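Long-range contacts in putative polyketide synthase (Brevibacillus brevis, PDB 5HU7), which probably catalyses, as a dehydratase domain of a trans-AT polyketide synthase, the removal of water from beta-hydroxyacyl chains held on an acyl carrier protein: residues G240-E245 / R292-G297; Q47-L52 / D85-V90; L193-I198 / V207-L212. All coordinates share one frame; numbering follows the deposited sequence.

All three contacts are partly buried. Contact 2 lies furthest out, its centre about 14 Å from the chain's centre against about 10 Å for contacts 1 and 3. Contact 1 pairs two longer strands and rests mainly on main-chain bonds, with Phe-242 packed on helix 52-65. Contact 2 has a shorter strand pairing, three main-chain bonds long, and joins the loop before helix 52-65 to the chain that follows strand 76-84. Contact 3 has no strand at all. One histidine side chain does most of its work, just before helix 212-227. Contacts 1 and 2 touch, because Phe-242 and Met-296 pack on Leu-52. Contact 3 stands apart, its centre about 20 Å from the centres of both others.

Contact 1: G240-E245 / R292-G297; sequences GTFTLE and RGFSMG
Phe-242 and Phe-294 meet on the buried face of two antiparallel strands. Phe-294 CE1 lies 3.9 Å from Phe-242 CD1, which sits at the edge of the Phe-294 ring. The ring planes are inclined at 55°, so the pair is neither a stack nor a T-shape. Phe-242 CG, between its backbone N and carbonyl carbon (chi1 76°), comes 4.2 Å from Phe-294 CE1. Leu-244 continues this face, and its CD1 packs 4.0 Å from Phe-294 CB.

The backbones hold the register. Thr-243 and Ser-295 form a hydrogen-bonded pair: Thr-243 N donates to Ser-295 O at 2.9 Å, in the carbonyl plane, and Ser-295 N donates back to Thr-243 O. Gly-297 N reaches Thr-241 O at 3.0 Å, almost straight at the hydrogen (176°) but well above the carbonyl plane. At the other end, Glu-245 N gives a longer bond of 3.3 Å to Gly-293 O. Two waters bridge the strands. One donates to Thr-241 O and Gly-297 O. The other donates to Gly-293 O and sits 2.9 Å from Thr-243 OG1. Thr-241 OG1 instead bonds to Asp-239.

Further out, Gly-293 and Phe-294 both face Leu-276, a G1 beta bulge. Gly-293 has the positive phi of that motif, and its N bonds to Asp-277. Helix 52-65 covers Phe-242, and helix 212-227 touches Met-296. Strand 241-249 also pairs with strand 76-84 on its other side. Strands wrapped on long helices in this way are the mark of the double hotdog fold of polyketide synthase dehydratases, and strand 241-249 runs where its two halves join.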
loop_
_atom_site.group_PDB
_atom_site.type_symbol
_atom_site.label_atom_id
_atom_site.label_comp_id
_atom_site.label_asym_id
_atom_site.label_seq_id
_atom_site.Cartn_x
_atom_site.Cartn_y
_atom_site.Cartn_z
ATOM N N GLY A 240 18.457 6.848 22.871
ATOM C CA GLY A 240 17.631 6.438 21.744
ATOM C C GLY A 240 18.351 5.727 20.597
ATOM O O GLY A 240 17.704 5.320 19.630
ATOM N N THR A 241 19.677 5.543 20.682
ATOM C CA THR A 241 20.425 4.848 19.633
ATOM C C THR A 241 20.750 3.395 20.002
ATOM O O THR A 241 20.777 3.014 21.162
ATOM C CB THR A 241 21.730 5.592 19.258
ATOM O OG1 THR A 241 22.688 5.466 20.299
ATOM C CG2 THR A 241 21.501 7.051 18.858
ATOM N N PHE A 242 21.034 2.607 19.002
ATOM C CA PHE A 242 21.499 1.254 19.173
ATOM C C PHE A 242 22.104 0.732 17.885
ATOM O O PHE A 242 21.864 1.280 16.818
ATOM C CB PHE A 242 20.373 0.315 19.643
ATOM C CG PHE A 242 19.389 -0.087 18.556
ATOM C CD1 PHE A 242 19.631 -1.198 17.745
ATOM C CD2 PHE A 242 18.207 0.609 18.377
ATOM C CE1 PHE A 242 18.671 -1.636 16.834
ATOM C CE2 PHE A 242 17.265 0.183 17.447
ATOM C CZ PHE A 242 17.490 -0.940 16.699
ATOM N N THR A 243 22.896 -0.337 18.016
ATOM C CA THR A 243 23.458 -1.114 16.923
ATOM C C THR A 243 23.168 -2.586 17.202
ATOM O O THR A 243 23.092 -2.992 18.367
ATOM C CB THR A 243 24.971 -0.884 16.730
ATOM O OG1 THR A 243 25.648 -1.215 17.932
ATOM C CG2 THR A 243 25.303 0.535 16.290
ATOM N N LEU A 244 22.997 -3.382 16.143
ATOM C CA LEU A 244 22.747 -4.813 16.292
ATOM C C LEU A 244 23.390 -5.527 15.151
ATOM O O LEU A 244 23.008 -5.341 14.003
ATOM C CB LEU A 244 21.232 -5.042 16.370
ATOM C CG LEU A 244 20.662 -6.446 16.366
ATOM C CD1 LEU A 244 21.108 -7.213 17.497
ATOM C CD2 LEU A 244 19.157 -6.389 16.400
ATOM N N GLU A 245 24.396 -6.326 15.451
ATOM C CA GLU A 245 25.115 -7.051 14.422
ATOM C C GLU A 245 24.271 -8.064 13.689
ATOM O O GLU A 245 24.378 -8.145 12.478
ATOM C CB GLU A 245 26.395 -7.704 14.974
ATOM C CG GLU A 245 27.621 -6.816 14.849
ATOM C CD GLU A 245 27.896 -6.327 13.431
ATOM O OE1 GLU A 245 28.213 -7.171 12.558
ATOM O OE2 GLU A 245 27.682 -5.117 13.171
ATOM N N ARG A 292 22.385 -10.938 18.330
ATOM C CA ARG A 292 23.808 -11.046 18.571
ATOM C C ARG A 292 24.460 -9.698 18.308
ATOM O O ARG A 292 24.164 -9.060 17.307
ATOM C CB ARG A 292 24.418 -12.155 17.688
ATOM C CG ARG A 292 23.959 -13.578 18.077
ATOM C CD ARG A 292 24.579 -14.022 19.412
ATOM N NE ARG A 292 24.324 -15.407 19.836
ATOM C CZ ARG A 292 24.897 -16.498 19.320
ATOM N NH1 ARG A 292 24.597 -17.701 19.801
ATOM N NH2 ARG A 292 25.752 -16.398 18.303
ATOM N N GLY A 293 25.274 -9.241 19.260
ATOM C CA GLY A 293 26.018 -8.014 19.128
ATOM C C GLY A 293 25.140 -6.796 19.285
ATOM O O GLY A 293 25.299 -5.839 18.535
ATOM N N PHE A 294 24.263 -6.803 20.329
ATOM C CA PHE A 294 23.329 -5.740 20.655
ATOM C C PHE A 294 23.961 -4.722 21.601
ATOM O O PHE A 294 24.324 -5.053 22.714
ATOM C CB PHE A 294 22.064 -6.329 21.283
ATOM C CG PHE A 294 20.982 -5.304 21.577
ATOM C CD1 PHE A 294 20.465 -4.505 20.567
ATOM C CD2 PHE A 294 20.505 -5.125 22.867
ATOM C CE1 PHE A 294 19.459 -3.570 20.829
ATOM C CE2 PHE A 294 19.487 -4.200 23.125
ATOM C CZ PHE A 294 18.972 -3.429 22.100
ATOM N N SER A 295 23.953 -3.461 21.198
ATOM C CA SER A 295 24.553 -2.380 21.970
ATOM C C SER A 295 23.674 -1.157 21.947
ATOM O O SER A 295 23.295 -0.659 20.890
ATOM C CB SER A 295 25.928 -2.037 21.407
ATOM O OG SER A 295 26.636 -1.208 22.311
ATOM N N MET A 296 23.338 -0.676 23.104
ATOM C CA MET A 296 22.522 0.539 23.246
ATOM C C MET A 296 23.428 1.701 23.564
ATOM O O MET A 296 24.353 1.553 24.361
ATOM C CB MET A 296 21.499 0.358 24.368
ATOM C CG MET A 296 20.517 -0.721 24.078
ATOM S SD MET A 296 19.345 -0.896 25.415
ATOM C CE MET A 296 20.399 -1.804 26.597
ATOM N N GLY A 297 23.159 2.853 22.957
ATOM C CA GLY A 297 23.972 4.040 23.198
ATOM C C GLY A 297 23.521 4.761 24.452
ATOM O O GLY A 297 22.332 4.729 24.791
HETATM O O HOH W 1 20.026 3.818 23.677
HETATM O O HOH W 2 26.945 -3.812 17.774
#

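Contact 2: Q47-L52 / D85-V90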
loop_
_atom_site.group_PDB
_atom_site.type_symbol
_atom_site.label_atom_id
_atom_site.label_comp_id
_atom_site.label_asym_id
_atom_site.label_seq_id
_atom_site.Cartn_x
_atom_site.Cartn_y
_atom_site.Cartn_z
ATOM N N GLN A 47 7.313 14.599 24.474
ATOM C CA GLN A 47 8.377 14.180 23.581
ATOM C C GLN A 47 9.208 13.046 24.162
ATOM O O GLN A 47 9.496 13.029 25.362
ATOM C CB GLN A 47 9.307 15.330 23.183
ATOM C CG GLN A 47 10.105 15.000 21.915
ATOM C CD GLN A 47 10.799 16.190 21.313
ATOM O OE1 GLN A 47 10.605 16.511 20.128
ATOM N NE2 GLN A 47 11.717 16.793 22.059
ATOM N N ARG A 48 9.646 12.142 23.283
ATOM C CA ARG A 48 10.447 10.994 23.667
ATOM C C ARG A 48 10.980 10.234 22.461
ATOM O O ARG A 48 10.500 10.385 21.360
ATOM C CB ARG A 48 9.653 10.039 24.580
ATOM C CG ARG A 48 8.421 9.451 23.939
ATOM C CD ARG A 48 7.637 8.710 24.966
ATOM N NE ARG A 48 6.448 8.054 24.439
ATOM C CZ ARG A 48 5.350 8.686 24.042
ATOM N NH1 ARG A 48 5.287 10.013 24.070
ATOM N NH2 ARG A 48 4.309 7.998 23.599
ATOM N N PHE A 49 11.935 9.385 22.707
ATOM C CA PHE A 49 12.593 8.566 21.694
ATOM C C PHE A 49 11.662 7.474 21.241
ATOM O O PHE A 49 10.982 6.873 22.075
ATOM C CB PHE A 49 13.874 7.910 22.267
ATOM C CG PHE A 49 14.965 8.875 22.660
ATOM C CD1 PHE A 49 15.425 9.834 21.759
ATOM C CD2 PHE A 49 15.549 8.817 23.920
ATOM C CE1 PHE A 49 16.427 10.744 22.129
ATOM C CE2 PHE A 49 16.542 9.729 24.286
ATOM C CZ PHE A 49 16.964 10.698 23.390
ATOM N N PHE A 50 11.644 7.188 19.929
ATOM C CA PHE A 50 10.871 6.067 19.384
ATOM C C PHE A 50 11.406 4.786 20.035
ATOM O O PHE A 50 12.618 4.655 20.144
ATOM C CB PHE A 50 11.052 5.975 17.862
ATOM C CG PHE A 50 10.092 5.052 17.146
ATOM C CD1 PHE A 50 8.752 5.394 17.005
ATOM C CD2 PHE A 50 10.554 3.940 16.464
ATOM C CE1 PHE A 50 7.878 4.581 16.300
ATOM C CE2 PHE A 50 9.689 3.160 15.697
ATOM C CZ PHE A 50 8.360 3.476 15.628
ATOM N N PRO A 51 10.564 3.853 20.510
ATOM C CA PRO A 51 11.104 2.641 21.147
ATOM C C PRO A 51 12.070 1.843 20.272
ATOM O O PRO A 51 11.836 1.701 19.081
ATOM C CB PRO A 51 9.856 1.832 21.500
ATOM C CG PRO A 51 8.755 2.752 21.459
ATOM C CD PRO A 51 9.085 3.859 20.524
ATOM N N LEU A 52 13.156 1.342 20.863
ATOM C CA LEU A 52 14.204 0.560 20.182
ATOM C C LEU A 52 13.644 -0.626 19.343
ATOM O O LEU A 52 13.842 -0.666 18.125
ATOM C CB LEU A 52 15.271 0.094 21.209
ATOM C CG LEU A 52 16.116 1.188 21.904
ATOM C CD1 LEU A 52 17.060 0.643 23.028
ATOM C CD2 LEU A 52 16.840 2.039 20.927
ATOM N N ASP A 85 21.175 5.473 14.407
ATOM C CA ASP A 85 22.146 6.555 14.656
ATOM C C ASP A 85 21.512 7.888 15.067
ATOM O O ASP A 85 22.128 8.634 15.830
ATOM C CB ASP A 85 22.997 6.841 13.362
ATOM C CG ASP A 85 22.401 6.403 11.995
ATOM O OD1 ASP A 85 21.950 5.246 11.878
ATOM O OD2 ASP A 85 22.274 7.279 11.096
ATOM N N ASP A 86 20.386 8.250 14.433
ATOM C CA ASP A 86 19.716 9.532 14.668
ATOM C C ASP A 86 18.323 9.221 15.157
ATOM O O ASP A 86 17.480 8.876 14.348
ATOM C CB ASP A 86 19.715 10.358 13.372
ATOM C CG ASP A 86 19.521 11.856 13.571
ATOM O OD1 ASP A 86 19.063 12.262 14.669
ATOM O OD2 ASP A 86 19.861 12.621 12.647
ATOM N N PRO A 87 18.057 9.272 16.486
ATOM C CA PRO A 87 16.738 8.849 16.985
ATOM C C PRO A 87 15.522 9.637 16.497
ATOM O O PRO A 87 15.529 10.873 16.434
ATOM C CB PRO A 87 16.876 8.967 18.513
ATOM C CG PRO A 87 18.302 8.985 18.776
ATOM C CD PRO A 87 18.965 9.608 17.601
ATOM N N LEU A 88 14.455 8.894 16.207
ATOM C CA LEU A 88 13.167 9.448 15.834
ATOM C C LEU A 88 12.493 9.863 17.149
ATOM O O LEU A 88 12.446 9.078 18.111
ATOM C CB LEU A 88 12.327 8.383 15.093
ATOM C CG LEU A 88 10.848 8.671 14.842
ATOM C CD1 LEU A 88 10.644 9.913 13.983
ATOM C CD2 LEU A 88 10.185 7.476 14.202
ATOM N N LEU A 89 12.019 11.110 17.198
ATOM C CA LEU A 89 11.337 11.649 18.354
ATOM C C LEU A 89 9.860 11.667 18.059
ATOM O O LEU A 89 9.460 12.114 17.007
ATOM C CB LEU A 89 11.808 13.074 18.680
ATOM C CG LEU A 89 13.264 13.234 19.120
ATOM C CD1 LEU A 89 13.511 14.639 19.609
ATOM C CD2 LEU A 89 13.612 12.287 20.215
ATOM N N VAL A 90 9.059 11.184 18.998
ATOM C CA VAL A 90 7.611 11.127 18.862
ATOM C C VAL A 90 6.951 11.720 20.109
ATOM O O VAL A 90 7.611 11.890 21.126
ATOM C CB VAL A 90 7.139 9.679 18.612
ATOM C CG1 VAL A 90 7.833 9.091 17.381
ATOM C CG2 VAL A 90 7.361 8.804 19.852
#
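Phe-50 and Leu-88 each have CG anti to the backbone N (chi1 -168° and 169°), and their side chains meet on the buried side. Leu-88 CD2 lies over one face of the Phe-50 ring, a CH-pi contact 4.0 Å from the centroid and offset toward the rim. Val-90 CG1 touches Phe-50 CD1 at 3.8 Å. Tyr-55 packs edge-to-face with Phe-50 and bonds to Leu-88 N. On the other side of the pairing, Phe-49 and Leu-89 lie side by side, with Leu-89 CD2 only 3.4 Å from Phe-49 CD1. Pro-87 CB adds a 3.7 Å contact to that same Phe-49 CD1. An alanine in place of Leu-89 would probably open a gap beside the Phe-49 ring and leave it freer to turn.

Three main-chain bonds tie the segments: Arg-48 N to Val-90 O, Val-90 N to Arg-48 O at 2.9 Å, and Phe-50 N to Leu-88 O at 2.7 Å. The Arg-48 guanidinium runs past Val-90 O, and its NH2 bonds to Met-39 O. The run from Gly-46 to Pro-51 is consistent with the GxxxxP half of the HxxxGxxxxP motif of dehydratase domains, just ahead of hotdog helix 52-65.

Contact 3: L193-I198 / V207-L212; sequences LSLPSI and VFHPSL
His-209 presses its side chain against Leu-195, and the two slide past each other in opposite directions. Its CB meets Leu-195 CD1 at 3.7 Å, and its CG, anti to the backbone N (chi1 -169°), comes close to the same methyl. Beyond CG the imidazole spreads over Leu-195 CB, which sits above the ring centre, 3.8 Å from the centroid, in a CH-pi contact. Pro-210 CD lies against the opposite face, so the ring is held between a leucine and the proline that follows it.

ND1 accepts a bond of 3.0 Å from Ser-211 N, nearly straight at the hydrogen (160°). This caps the turn that leads into helix 212-227, and a type I turn runs from His-209 to Leu-212. The sequence here, His-Pro-Ser-Leu-Leu-Glu, resembles the HPxLLD motif of the second hotdog half in polyketide synthase dehydratases. In relatives that motif ends in the catalytic acid, so the bond from Ser-211 N probably helps to shape the start of the helix bearing the corresponding residue.

At the tip, NE2 donates to Pro-196 O at 2.7 Å. The bond is bent, 143° at the hydrogen, and the oxygen lies a little out of the ring plane. With ND1 accepting and NE2 donating, the two bonds probably hold the ring in this orientation. Ile-198 CG1 comes obliquely to the ring near NE2. CE1 also sits near Pro-196 O.

Ile-198 CD1 and Pro-210 CG meet tip to tip at 3.8 Å. Pro-196 CD rests on Ser-211 CB at 3.6 Å. Leu-195 CD2 turns to the backbone of Leu-212, and Ser-215 of helix 212-227 touches both Leu-195 and Leu-193.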
loop_
_atom_site.group_PDB
_atom_site.type_symbol
_atom_site.label_atom_id
_atom_site.label_comp_id
_atom_site.label_asym_id
_atom_site.label_seq_id
_atom_site.Cartn_x
_atom_site.Cartn_y
_atom_site.Cartn_z
ATOM N N LEU A 193 9.732 -14.108 31.883
ATOM C CA LEU A 193 8.866 -13.009 31.482
ATOM C C LEU A 193 7.402 -13.309 31.637
ATOM O O LEU A 193 6.958 -14.419 31.384
ATOM C CB LEU A 193 9.128 -12.656 30.008
ATOM C CG LEU A 193 10.524 -12.178 29.694
ATOM C CD1 LEU A 193 10.752 -12.211 28.226
ATOM C CD2 LEU A 193 10.789 -10.796 30.269
ATOM N N SER A 194 6.635 -12.255 31.872
ATOM C CA SER A 194 5.181 -12.306 31.916
ATOM C C SER A 194 4.762 -11.008 31.267
ATOM O O SER A 194 4.375 -10.048 31.929
ATOM C CB SER A 194 4.670 -12.507 33.339
ATOM O OG SER A 194 3.354 -12.018 33.505
ATOM N N LEU A 195 4.943 -10.971 29.943
ATOM C CA LEU A 195 4.667 -9.796 29.142
ATOM C C LEU A 195 3.183 -9.436 29.208
ATOM O O LEU A 195 2.341 -10.334 29.284
ATOM C CB LEU A 195 5.109 -10.009 27.683
ATOM C CG LEU A 195 6.613 -10.153 27.461
ATOM C CD1 LEU A 195 6.928 -10.576 26.042
ATOM C CD2 LEU A 195 7.347 -8.882 27.815
ATOM N N PRO A 196 2.833 -8.131 29.224
ATOM C CA PRO A 196 1.411 -7.763 29.315
ATOM C C PRO A 196 0.547 -8.343 28.203
ATOM O O PRO A 196 1.037 -8.654 27.126
ATOM C CB PRO A 196 1.427 -6.233 29.282
ATOM C CG PRO A 196 2.799 -5.846 29.653
ATOM C CD PRO A 196 3.693 -6.931 29.177
ATOM N N SER A 197 -0.743 -8.508 28.493
ATOM C CA SER A 197 -1.716 -9.066 27.557
ATOM C C SER A 197 -1.910 -8.149 26.345
ATOM O O SER A 197 -2.075 -6.937 26.495
ATOM C CB SER A 197 -3.057 -9.292 28.259
ATOM O OG SER A 197 -3.544 -8.098 28.850
ATOM N N ILE A 198 -1.842 -8.738 25.153
ATOM C CA ILE A 198 -2.036 -8.060 23.876
ATOM C C ILE A 198 -3.097 -8.884 23.144
ATOM O O ILE A 198 -3.060 -10.119 23.208
ATOM C CB ILE A 198 -0.681 -7.969 23.101
ATOM C CG1 ILE A 198 0.339 -7.091 23.863
ATOM C CG2 ILE A 198 -0.847 -7.459 21.669
ATOM C CD1 ILE A 198 0.024 -5.613 24.054
ATOM N N VAL A 207 5.804 -9.743 16.030
ATOM C CA VAL A 207 6.828 -10.706 16.390
ATOM C C VAL A 207 7.379 -10.230 17.757
ATOM O O VAL A 207 7.366 -10.989 18.729
ATOM C CB VAL A 207 7.918 -10.852 15.292
ATOM C CG1 VAL A 207 9.169 -11.562 15.814
ATOM C CG2 VAL A 207 7.351 -11.598 14.085
ATOM N N PHE A 208 7.806 -8.938 17.813
ATOM C CA PHE A 208 8.298 -8.280 19.014
ATOM C C PHE A 208 7.141 -7.674 19.760
ATOM O O PHE A 208 6.384 -6.881 19.186
ATOM C CB PHE A 208 9.259 -7.150 18.687
ATOM C CG PHE A 208 10.561 -7.581 18.065
ATOM C CD1 PHE A 208 11.613 -8.015 18.854
ATOM C CD2 PHE A 208 10.763 -7.476 16.702
ATOM C CE1 PHE A 208 12.813 -8.381 18.281
ATOM C CE2 PHE A 208 11.959 -7.877 16.126
ATOM C CZ PHE A 208 12.971 -8.319 16.917
ATOM N N HIS A 209 7.032 -7.999 21.057
ATOM C CA HIS A 209 5.980 -7.512 21.913
ATOM C C HIS A 209 6.271 -6.029 22.202
ATOM O O HIS A 209 7.440 -5.671 22.375
ATOM C CB HIS A 209 5.980 -8.327 23.210
ATOM C CG HIS A 209 4.794 -8.112 24.077
ATOM N ND1 HIS A 209 4.717 -7.024 24.930
ATOM C CD2 HIS A 209 3.667 -8.845 24.196
ATOM C CE1 HIS A 209 3.520 -7.106 25.500
ATOM N NE2 HIS A 209 2.905 -8.241 25.169
ATOM N N PRO A 210 5.241 -5.148 22.301
ATOM C CA PRO A 210 5.522 -3.730 22.558
ATOM C C PRO A 210 6.138 -3.400 23.922
ATOM O O PRO A 210 6.630 -2.285 24.087
ATOM C CB PRO A 210 4.142 -3.076 22.387
ATOM C CG PRO A 210 3.187 -4.141 22.642
ATOM C CD PRO A 210 3.797 -5.364 22.090
ATOM N N SER A 211 6.108 -4.332 24.892
ATOM C CA SER A 211 6.633 -4.111 26.244
ATOM C C SER A 211 7.948 -4.833 26.531
ATOM O O SER A 211 8.463 -4.681 27.631
ATOM C CB SER A 211 5.597 -4.564 27.262
ATOM O OG SER A 211 4.296 -4.118 26.913
ATOM N N LEU A 212 8.488 -5.600 25.579
ATOM C CA LEU A 212 9.725 -6.372 25.752
ATOM C C LEU A 212 10.962 -5.551 26.194
ATOM O O LEU A 212 11.780 -6.055 26.957
ATOM C CB LEU A 212 10.023 -7.128 24.438
ATOM C CG LEU A 212 11.285 -7.964 24.399
ATOM C CD1 LEU A 212 11.234 -9.054 25.446
ATOM C CD2 LEU A 212 11.497 -8.563 23.019
#